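Transglutaminase elicitor (Phytophthora sojae, PDB 3TW5) probably cross-links glutamine and lysine side chains of proteins as a transglutaminase, and serves as a molecular pattern in plant innate immunity. Local coordinates at residues F205-L213 against P234-E242; T300-L308 against G319-P330. The protein carries 1 engineered substitution. All blocks are in the same frame, centred on the assembly; numbering follows the deposited sequence.

Following the chain from the N terminus, contact 1 comes first: segment 205-213 of helix 202-215 is met by segment 234-242 after 20 intervening residues, which include strand 221-223. The chain then runs through helix 248-256 and strand 269-280 before contact 2 closes a shorter loop, the hairpin of strands 299-310 and 316-321, and continues into the turn and loop to Pro-330. The two loops stand in series, neither nested nor crossed. They nevertheless meet in space, their centres about 13 Å apart, because strand 269-280 pairs with both 232-246 and 299-310 in one antiparallel sheet. Helix 202-215 bridges them: His-206 ND1 lies 2.7 Å from Tyr-306 OH, probably a hydrogen bond, and Phe-205 packs on Tyr-304.

Contact 1: residues F205-L213 against P234-E242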
loop_
_atom_site.group_PDB
_atom_site.type_symbol
_atom_site.label_atom_id
_atom_site.label_comp_id
_atom_site.label_asym_id
_atom_site.label_seq_id
_atom_site.Cartn_x
_atom_site.Cartn_y
_atom_site.Cartn_z
ATOM N N PHE A 205 -13.946 -9.520 -1.127
ATOM C CA PHE A 205 -13.422 -8.494 -0.228
ATOM C C PHE A 205 -13.615 -8.876 1.243
ATOM O O PHE A 205 -12.654 -8.875 2.017
ATOM C CB PHE A 205 -14.051 -7.126 -0.527
ATOM C CG PHE A 205 -13.669 -6.051 0.458
ATOM C CD1 PHE A 205 -12.399 -5.483 0.435
ATOM C CD2 PHE A 205 -14.580 -5.608 1.409
ATOM C CE1 PHE A 205 -12.045 -4.491 1.349
ATOM C CE2 PHE A 205 -14.232 -4.619 2.324
ATOM C CZ PHE A 205 -12.963 -4.061 2.292
ATOM N N HIS A 206 -14.852 -9.212 1.613
ATOM C CA HIS A 206 -15.183 -9.583 2.991
ATOM C C HIS A 206 -14.439 -10.842 3.427
ATOM O O HIS A 206 -13.786 -10.840 4.469
ATOM C CB HIS A 206 -16.699 -9.760 3.167
ATOM C CG HIS A 206 -17.139 -9.849 4.599
ATOM N ND1 HIS A 206 -17.496 -8.741 5.339
ATOM C CD2 HIS A 206 -17.285 -10.913 5.424
ATOM C CE1 HIS A 206 -17.839 -9.119 6.558
ATOM N NE2 HIS A 206 -17.720 -10.432 6.636
ATOM N N ILE A 207 -14.528 -11.900 2.620
ATOM C CA ILE A 207 -13.880 -13.181 2.920
ATOM C C ILE A 207 -12.370 -13.019 3.130
ATOM O O ILE A 207 -11.821 -13.524 4.109
ATOM C CB ILE A 207 -14.173 -14.247 1.827
ATOM C CG1 ILE A 207 -15.658 -14.631 1.841
ATOM C CG2 ILE A 207 -13.298 -15.492 2.020
ATOM C CD1 ILE A 207 -16.143 -15.298 0.567
ATOM N N ALA A 208 -11.715 -12.300 2.220
ATOM C CA ALA A 208 -10.277 -12.053 2.308
ATOM C C ALA A 208 -9.917 -11.222 3.537
ATOM O O ALA A 208 -9.037 -11.607 4.304
ATOM C CB ALA A 208 -9.765 -11.382 1.035
ATOM N N SER A 209 -10.610 -10.098 3.724
ATOM C CA SER A 209 -10.320 -9.171 4.822
ATOM C C SER A 209 -10.502 -9.814 6.190
ATOM O O SER A 209 -9.684 -9.614 7.084
ATOM C CB SER A 209 -11.183 -7.913 4.716
ATOM O OG SER A 209 -10.997 -7.261 3.471
ATOM N N ALA A 210 -11.570 -10.594 6.338
ATOM C CA ALA A 210 -11.882 -11.259 7.603
ATOM C C ALA A 210 -10.895 -12.381 7.933
ATOM O O ALA A 210 -10.450 -12.503 9.074
ATOM C CB ALA A 210 -13.315 -11.784 7.593
ATOM N N ASN A 211 -10.561 -13.193 6.932
ATOM C CA ASN A 211 -9.611 -14.292 7.102
ATOM C C ASN A 211 -8.177 -13.821 7.364
ATOM O O ASN A 211 -7.531 -14.294 8.297
ATOM C CB ASN A 211 -9.649 -15.234 5.894
ATOM C CG ASN A 211 -10.760 -16.262 5.985
ATOM O OD1 ASN A 211 -10.575 -17.341 6.550
ATOM N ND2 ASN A 211 -11.914 -15.943 5.411
ATOM N N ILE A 212 -7.692 -12.884 6.552
ATOM C CA ILE A 212 -6.301 -12.431 6.637
ATOM C C ILE A 212 -6.035 -11.611 7.908
ATOM O O ILE A 212 -5.137 -11.948 8.686
ATOM C CB ILE A 212 -5.849 -11.677 5.353
ATOM C CG1 ILE A 212 -5.948 -12.599 4.131
ATOM C CG2 ILE A 212 -4.425 -11.158 5.500
ATOM C CD1 ILE A 212 -6.011 -11.877 2.795
ATOM N N LEU A 213 -6.822 -10.555 8.121
ATOM C CA LEU A 213 -6.684 -9.714 9.315
ATOM C C LEU A 213 -7.158 -10.403 10.601
ATOM O O LEU A 213 -6.576 -10.197 11.667
ATOM C CB LEU A 213 -7.433 -8.383 9.146
ATOM C CG LEU A 213 -6.855 -7.167 8.405
ATOM C CD1 LEU A 213 -5.452 -6.793 8.884
ATOM C CD2 LEU A 213 -6.880 -7.353 6.907
ATOM N N PRO A 234 -0.592 0.015 2.934
ATOM C CA PRO A 234 -0.623 -1.190 3.760
ATOM C C PRO A 234 -1.797 -1.147 4.738
ATOM O O PRO A 234 -2.013 -0.131 5.403
ATOM C CB PRO A 234 0.708 -1.133 4.508
ATOM C CG PRO A 234 1.022 0.312 4.606
ATOM C CD PRO A 234 0.445 0.964 3.380
ATOM N N VAL A 235 -2.552 -2.238 4.813
ATOM C CA VAL A 235 -3.736 -2.297 5.672
ATOM C C VAL A 235 -3.354 -2.564 7.131
ATOM O O VAL A 235 -2.483 -3.388 7.413
ATOM C CB VAL A 235 -4.768 -3.337 5.148
ATOM C CG1 VAL A 235 -5.905 -3.544 6.138
ATOM C CG2 VAL A 235 -5.321 -2.895 3.804
ATOM N N ARG A 236 -4.003 -1.846 8.045
ATOM C CA ARG A 236 -3.806 -2.044 9.476
ATOM C C ARG A 236 -4.914 -2.898 10.088
ATOM O O ARG A 236 -4.657 -3.695 10.994
ATOM C CB ARG A 236 -3.722 -0.702 10.203
ATOM C CG ARG A 236 -3.296 -0.820 11.658
ATOM C CD ARG A 236 -3.377 0.513 12.365
ATOM N NE ARG A 236 -3.024 0.401 13.778
ATOM C CZ ARG A 236 -2.923 1.434 14.611
ATOM N NH1 ARG A 236 -3.148 2.672 14.183
ATOM N NH2 ARG A 236 -2.598 1.232 15.879
ATOM N N GLY A 237 -6.142 -2.734 9.600
ATOM C CA GLY A 237 -7.272 -3.449 10.175
ATOM C C GLY A 237 -8.567 -3.430 9.393
ATOM O O GLY A 237 -8.749 -2.634 8.472
ATOM N N PHE A 238 -9.470 -4.321 9.787
ATOM C CA PHE A 238 -10.780 -4.467 9.169
ATOM C C PHE A 238 -11.814 -4.720 10.262
ATOM O O PHE A 238 -11.660 -5.645 11.068
ATOM C CB PHE A 238 -10.749 -5.626 8.167
ATOM C CG PHE A 238 -12.104 -6.055 7.672
ATOM C CD1 PHE A 238 -12.749 -5.346 6.665
ATOM C CD2 PHE A 238 -12.718 -7.189 8.190
ATOM C CE1 PHE A 238 -13.997 -5.754 6.193
ATOM C CE2 PHE A 238 -13.966 -7.604 7.726
ATOM C CZ PHE A 238 -14.606 -6.886 6.726
ATOM N N LYS A 239 -12.858 -3.894 10.293
ATOM C CA LYS A 239 -13.928 -4.047 11.278
ATOM C C LYS A 239 -15.311 -4.012 10.635
ATOM O O LYS A 239 -15.600 -3.145 9.812
ATOM C CB LYS A 239 -13.826 -2.983 12.375
ATOM C CG LYS A 239 -14.736 -3.247 13.564
ATOM C CD LYS A 239 -14.622 -2.174 14.633
ATOM C CE LYS A 239 -15.477 -2.545 15.840
ATOM N NZ LYS A 239 -15.246 -1.644 17.003
ATOM N N VAL A 240 -16.148 -4.975 11.016
ATOM C CA VAL A 240 -17.539 -5.026 10.587
ATOM C C VAL A 240 -18.376 -4.210 11.570
ATOM O O VAL A 240 -18.398 -4.496 12.771
ATOM C CB VAL A 240 -18.066 -6.481 10.517
ATOM C CG1 VAL A 240 -19.517 -6.513 10.046
ATOM C CG2 VAL A 240 -17.192 -7.326 9.599
ATOM N N TYR A 241 -19.053 -3.191 11.052
ATOM C CA TYR A 241 -19.843 -2.282 11.878
ATOM C C TYR A 241 -21.320 -2.669 11.949
ATOM O O TYR A 241 -22.001 -2.331 12.915
ATOM C CB TYR A 241 -19.696 -0.846 11.376
ATOM C CG TYR A 241 -18.459 -0.135 11.885
ATOM C CD1 TYR A 241 -17.185 -0.500 11.450
ATOM C CD2 TYR A 241 -18.568 0.916 12.794
ATOM C CE1 TYR A 241 -16.047 0.159 11.916
ATOM C CE2 TYR A 241 -17.438 1.583 13.264
ATOM C CZ TYR A 241 -16.183 1.199 12.822
ATOM O OH TYR A 241 -15.069 1.859 13.286
ATOM N N GLU A 242 -21.807 -3.373 10.931
ATOM C CA GLU A 242 -23.207 -3.779 10.880
ATOM C C GLU A 242 -23.434 -5.015 10.013
ATOM O O GLU A 242 -22.949 -5.093 8.883
ATOM C CB GLU A 242 -24.078 -2.626 10.370
ATOM C CG GLU A 242 -25.575 -2.848 10.558
ATOM C CD GLU A 242 -26.430 -1.894 9.744
ATOM O OE1 GLU A 242 -26.163 -0.671 9.762
ATOM O OE2 GLU A 242 -27.382 -2.374 9.095
#
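Phe-238 of strand 234-242 is driven against helix 205-213, where it meets Phe-205, His-206 and Ser-209 in a helix-on-sheet packing centred on an aromatic cluster. The axes approach to 8.5 Å, and the helix runs across the strand at 115° between chain directions. Packing is tight around the Phe-238 ring. Ser-209 CB sits over the centre of one of its faces, 3.6 Å from the Phe-238 ring centroid, in a CH-pi contact. The far edge of the ring points at two other rings in offset edge-to-face pairs: Phe-205, with the planes 84° apart, and His-206, also close to perpendicular. Phe-238 reaches this site because its CG is anti to the backbone N (chi1 168°). Beside the cluster, Val-240 CG2 adds a contact of 3.6 Å to His-206 CE1. Toward the end of the helix the aromatic cluster gives way to aliphatic and backbone contacts. Leu-213 CD2 comes to 4.0 Å from Val-235 CG1, and Leu-213 CD1 lies over the backbone near Gly-237. On the solvent side, partly exposed Arg-236 turns from the helix, and its NH1 hydrogen-bonds Thr-299 OG1. No hydrogen bond joins the segments; instead Ser-209 OG turns back along its own helix to Phe-205 O, 2.7 Å away, on the opposite face of that carbonyl from Ser-209 N.

Contact 2: residues T300-L308 against G319-P330; sequences TGQYYYYLL and GEWVYGSDDDHP
Tyr-305 and Tyr-323 meet as a T-shaped pair: the edge of Tyr-323 points at the face of Tyr-305, with centroids 5.8 Å apart and planes at 85°. Tyr-323 belongs to the type I' turn from Val-322 to Ser-325, which follows the second strand of this antiparallel beta hairpin and folds the chain back beside strand 300-308. Tyr-306 and Trp-321, a non-hydrogen-bonded pair, send their side chains the same way from one sheet face, but the ring planes are steeply inclined, at 80°. Tyr-306 has CG between the backbone N and the carbonyl carbon (chi1 46°), and its CD1 comes to 3.7 Å from Trp-321 CZ3. Tyr-304 approaches Pro-330 from the opposite direction, its CE1 3.7 Å from Pro-330 CD, while Asp-328 O lies at the edge of the tyrosine ring in its plane. The Leu-307 side chain, on the other face, crosses that of Val-322 at about a right angle. Backbone bonds set the register: Leu-307 N to Glu-320 O and Glu-320 N to Leu-307 O, both 2.9 Å, then Val-322 N to Tyr-305 O at 3.0 Å. A weak bond of 3.4 Å joins Tyr-305 N to Ser-325 OG. The chemistry implies a division of labour: main-chain bonds align the hairpin, aromatic rings pack on it and its turn, and Tyr-306 OH (to Ser-275, probably also His-206) and Trp-321 NE1 (to Leu-200 O) tie it to neighbouring parts.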
loop_
_atom_site.group_PDB
_atom_site.type_symbol
_atom_site.label_atom_id
_atom_site.label_comp_id
_atom_site.label_asym_id
_atom_site.label_seq_id
_atom_site.Cartn_x
_atom_site.Cartn_y
_atom_site.Cartn_z
ATOM N N THR A 300 -5.865 5.987 8.580
ATOM C CA THR A 300 -7.133 6.466 8.035
ATOM C C THR A 300 -7.985 5.270 7.597
ATOM O O THR A 300 -7.584 4.122 7.789
ATOM C CB THR A 300 -6.915 7.480 6.879
ATOM O OG1 THR A 300 -8.179 7.941 6.387
ATOM C CG2 THR A 300 -6.124 6.858 5.737
ATOM N N GLY A 301 -9.155 5.528 7.024
ATOM C CA GLY A 301 -10.028 4.446 6.593
ATOM C C GLY A 301 -11.216 4.871 5.757
ATOM O O GLY A 301 -11.380 6.049 5.438
ATOM N N GLN A 302 -12.043 3.896 5.401
ATOM C CA GLN A 302 -13.235 4.134 4.599
ATOM C C GLN A 302 -14.296 3.080 4.887
ATOM O O GLN A 302 -13.977 1.908 5.106
ATOM C CB GLN A 302 -12.885 4.127 3.111
ATOM C CG GLN A 302 -13.986 4.650 2.211
ATOM C CD GLN A 302 -13.472 5.055 0.847
ATOM O OE1 GLN A 302 -13.007 4.220 0.068
ATOM N NE2 GLN A 302 -13.557 6.346 0.547
ATOM N N TYR A 303 -15.555 3.504 4.889
ATOM C CA TYR A 303 -16.661 2.572 5.028
ATOM C C TYR A 303 -17.020 1.971 3.679
ATOM O O TYR A 303 -16.868 2.616 2.637
ATOM C CB TYR A 303 -17.884 3.252 5.651
ATOM C CG TYR A 303 -17.723 3.588 7.115
ATOM C CD1 TYR A 303 -17.816 2.600 8.093
ATOM C CD2 TYR A 303 -17.481 4.899 7.522
ATOM C CE1 TYR A 303 -17.670 2.909 9.443
ATOM C CE2 TYR A 303 -17.332 5.221 8.867
ATOM C CZ TYR A 303 -17.429 4.225 9.823
ATOM O OH TYR A 303 -17.280 4.548 11.154
ATOM N N TYR A 304 -17.477 0.726 3.712
ATOM C CA TYR A 304 -17.950 0.036 2.523
ATOM C C TYR A 304 -19.275 -0.639 2.820
ATOM O O TYR A 304 -19.460 -1.233 3.884
ATOM C CB TYR A 304 -16.918 -0.982 2.029
ATOM C CG TYR A 304 -15.594 -0.359 1.661
ATOM C CD1 TYR A 304 -15.464 0.417 0.508
ATOM C CD2 TYR A 304 -14.472 -0.532 2.470
ATOM C CE1 TYR A 304 -14.249 1.000 0.167
ATOM C CE2 TYR A 304 -13.249 0.046 2.137
ATOM C CZ TYR A 304 -13.147 0.810 0.985
ATOM O OH TYR A 304 -11.944 1.385 0.648
ATOM N N TYR A 305 -20.192 -0.531 1.868
ATOM C CA TYR A 305 -21.551 -1.022 2.030
ATOM C C TYR A 305 -21.831 -2.026 0.926
ATOM O O TYR A 305 -21.645 -1.730 -0.257
ATOM C CB TYR A 305 -22.549 0.142 1.975
ATOM C CG TYR A 305 -22.097 1.367 2.742
ATOM C CD1 TYR A 305 -22.428 1.535 4.088
ATOM C CD2 TYR A 305 -21.324 2.353 2.125
ATOM C CE1 TYR A 305 -22.005 2.656 4.797
ATOM C CE2 TYR A 305 -20.894 3.474 2.823
ATOM C CZ TYR A 305 -21.239 3.621 4.158
ATOM O OH TYR A 305 -20.812 4.735 4.847
ATOM N N TYR A 306 -22.272 -3.215 1.317
ATOM C CA TYR A 306 -22.531 -4.278 0.362
ATOM C C TYR A 306 -23.539 -5.303 0.863
ATOM O O TYR A 306 -23.694 -5.510 2.070
ATOM C CB TYR A 306 -21.222 -4.969 -0.053
ATOM C CG TYR A 306 -20.277 -5.319 1.080
ATOM C CD1 TYR A 306 -19.312 -4.411 1.518
ATOM C CD2 TYR A 306 -20.335 -6.567 1.701
ATOM C CE1 TYR A 306 -18.438 -4.731 2.554
ATOM C CE2 TYR A 306 -19.462 -6.899 2.736
ATOM C CZ TYR A 306 -18.518 -5.976 3.157
ATOM O OH TYR A 306 -17.658 -6.303 4.178
ATOM N N LEU A 307 -24.237 -5.923 -0.082
ATOM C CA LEU A 307 -25.090 -7.066 0.200
ATOM C C LEU A 307 -24.280 -8.328 -0.029
ATOM O O LEU A 307 -23.692 -8.500 -1.094
ATOM C CB LEU A 307 -26.310 -7.080 -0.730
ATOM C CG LEU A 307 -27.405 -6.015 -0.624
ATOM C CD1 LEU A 307 -28.338 -6.116 -1.823
ATOM C CD2 LEU A 307 -28.184 -6.144 0.683
ATOM N N LEU A 308 -24.238 -9.202 0.968
ATOM C CA LEU A 308 -23.630 -10.516 0.795
ATOM C C LEU A 308 -24.705 -11.548 0.479
ATOM O O LEU A 308 -25.780 -11.543 1.086
ATOM C CB LEU A 308 -22.842 -10.928 2.041
ATOM C CG LEU A 308 -21.527 -10.204 2.344
ATOM C CD1 LEU A 308 -20.901 -10.766 3.611
ATOM C CD2 LEU A 308 -20.551 -10.305 1.180
ATOM N N GLY A 319 -22.044 -11.449 -3.822
ATOM C CA GLY A 319 -22.269 -10.132 -3.246
ATOM C C GLY A 319 -22.533 -9.056 -4.279
ATOM O O GLY A 319 -22.378 -9.286 -5.482
ATOM N N GLU A 320 -22.941 -7.883 -3.797
ATOM C CA GLU A 320 -23.173 -6.704 -4.632
ATOM C C GLU A 320 -22.834 -5.440 -3.850
ATOM O O GLU A 320 -23.207 -5.318 -2.685
ATOM C CB GLU A 320 -24.634 -6.638 -5.092
ATOM C CG GLU A 320 -25.020 -7.607 -6.212
ATOM C CD GLU A 320 -24.405 -7.256 -7.562
ATOM O OE1 GLU A 320 -24.035 -6.081 -7.777
ATOM O OE2 GLU A 320 -24.303 -8.162 -8.416
ATOM N N TRP A 321 -22.132 -4.505 -4.487
ATOM C CA TRP A 321 -21.828 -3.213 -3.870
ATOM C C TRP A 321 -23.063 -2.309 -3.862
ATOM O O TRP A 321 -23.828 -2.287 -4.828
ATOM C CB TRP A 321 -20.693 -2.506 -4.614
ATOM C CG TRP A 321 -19.370 -3.217 -4.612
ATOM C CD1 TRP A 321 -18.794 -3.872 -5.659
ATOM C CD2 TRP A 321 -18.448 -3.322 -3.519
ATOM N NE1 TRP A 321 -17.576 -4.382 -5.290
ATOM C CE2 TRP A 321 -17.339 -4.063 -3.979
ATOM C CE3 TRP A 321 -18.454 -2.869 -2.194
ATOM C CZ2 TRP A 321 -16.244 -4.361 -3.163
ATOM C CZ3 TRP A 321 -17.364 -3.166 -1.380
ATOM C CH2 TRP A 321 -16.276 -3.905 -1.870
ATOM N N VAL A 322 -23.251 -1.566 -2.773
ATOM C CA VAL A 322 -24.369 -0.620 -2.647
ATOM C C VAL A 322 -23.906 0.727 -2.079
ATOM O O VAL A 322 -22.732 0.892 -1.745
ATOM C CB VAL A 322 -25.532 -1.186 -1.773
ATOM C CG1 VAL A 322 -26.122 -2.455 -2.383
ATOM C CG2 VAL A 322 -25.080 -1.432 -0.336
ATOM N N TYR A 323 -24.837 1.679 -1.979
ATOM C CA TYR A 323 -24.602 2.992 -1.350
ATOM C C TYR A 323 -23.350 3.734 -1.831
ATOM O O TYR A 323 -22.623 4.332 -1.025
ATOM C CB TYR A 323 -24.575 2.882 0.187
ATOM C CG TYR A 323 -25.926 2.825 0.868
ATOM C CD1 TYR A 323 -27.041 3.468 0.325
ATOM C CD2 TYR A 323 -26.081 2.154 2.084
ATOM C CE1 TYR A 323 -28.284 3.418 0.960
ATOM C CE2 TYR A 323 -27.317 2.101 2.730
ATOM C CZ TYR A 323 -28.414 2.735 2.162
ATOM O OH TYR A 323 -29.639 2.692 2.793
ATOM N N GLY A 324 -23.095 3.700 -3.134
ATOM C CA GLY A 324 -21.980 4.454 -3.697
ATOM C C GLY A 324 -20.605 3.852 -3.461
ATOM O O GLY A 324 -19.597 4.439 -3.858
ATOM N N SER A 325 -20.560 2.693 -2.802
ATOM C CA SER A 325 -19.359 1.853 -2.794
ATOM C C SER A 325 -19.297 1.075 -4.109
ATOM O O SER A 325 -18.428 0.226 -4.307
ATOM C CB SER A 325 -19.350 0.901 -1.594
ATOM O OG SER A 325 -18.878 1.550 -0.426
ATOM N N ASP A 326 -20.245 1.386 -4.994
ATOM C CA ASP A 326 -20.309 0.865 -6.354
ATOM C C ASP A 326 -19.128 1.365 -7.195
ATOM O O ASP A 326 -18.557 0.609 -7.984
ATOM C CB ASP A 326 -21.637 1.289 -6.995
ATOM C CG ASP A 326 -21.922 0.566 -8.303
ATOM O OD1 ASP A 326 -21.949 -0.689 -8.312
ATOM O OD2 ASP A 326 -22.140 1.262 -9.321
ATOM N N ASP A 327 -18.773 2.638 -7.018
ATOM C CA ASP A 327 -17.631 3.243 -7.710
ATOM C C ASP A 327 -16.412 3.336 -6.798
ATOM O O ASP A 327 -15.273 3.342 -7.271
ATOM C CB ASP A 327 -17.985 4.647 -8.225
ATOM C CG ASP A 327 -19.078 4.630 -9.289
ATOM O OD1 ASP A 327 -19.242 3.596 -9.976
ATOM O OD2 ASP A 327 -19.772 5.660 -9.441
ATOM N N ASP A 328 -16.662 3.403 -5.492
ATOM C CA ASP A 328 -15.615 3.659 -4.509
ATOM C C ASP A 328 -15.286 2.425 -3.663
ATOM O O ASP A 328 -15.676 2.327 -2.495
ATOM C CB ASP A 328 -16.014 4.843 -3.621
ATOM C CG ASP A 328 -14.879 5.325 -2.736
ATOM O OD1 ASP A 328 -13.698 5.035 -3.040
ATOM O OD2 ASP A 328 -15.173 6.006 -1.730
ATOM N N HIS A 329 -14.558 1.491 -4.271
ATOM C CA HIS A 329 -14.124 0.267 -3.603
ATOM C C HIS A 329 -12.752 -0.166 -4.132
ATOM O O HIS A 329 -12.422 0.123 -5.286
ATOM C CB HIS A 329 -15.165 -0.847 -3.780
ATOM C CG HIS A 329 -15.332 -1.311 -5.195
ATOM N ND1 HIS A 329 -14.616 -2.364 -5.723
ATOM C CD2 HIS A 329 -16.142 -0.874 -6.188
ATOM C CE1 HIS A 329 -14.974 -2.551 -6.981
ATOM N NE2 HIS A 329 -15.899 -1.660 -7.288
ATOM N N PRO A 330 -11.950 -0.859 -3.296
ATOM C CA PRO A 330 -10.596 -1.266 -3.685
ATOM C C PRO A 330 -10.544 -2.060 -4.990
ATOM O O PRO A 330 -11.361 -2.958 -5.202
ATOM C CB PRO A 330 -10.147 -2.144 -2.514
ATOM C CG PRO A 330 -10.922 -1.648 -1.363
ATOM C CD PRO A 330 -12.262 -1.280 -1.917
#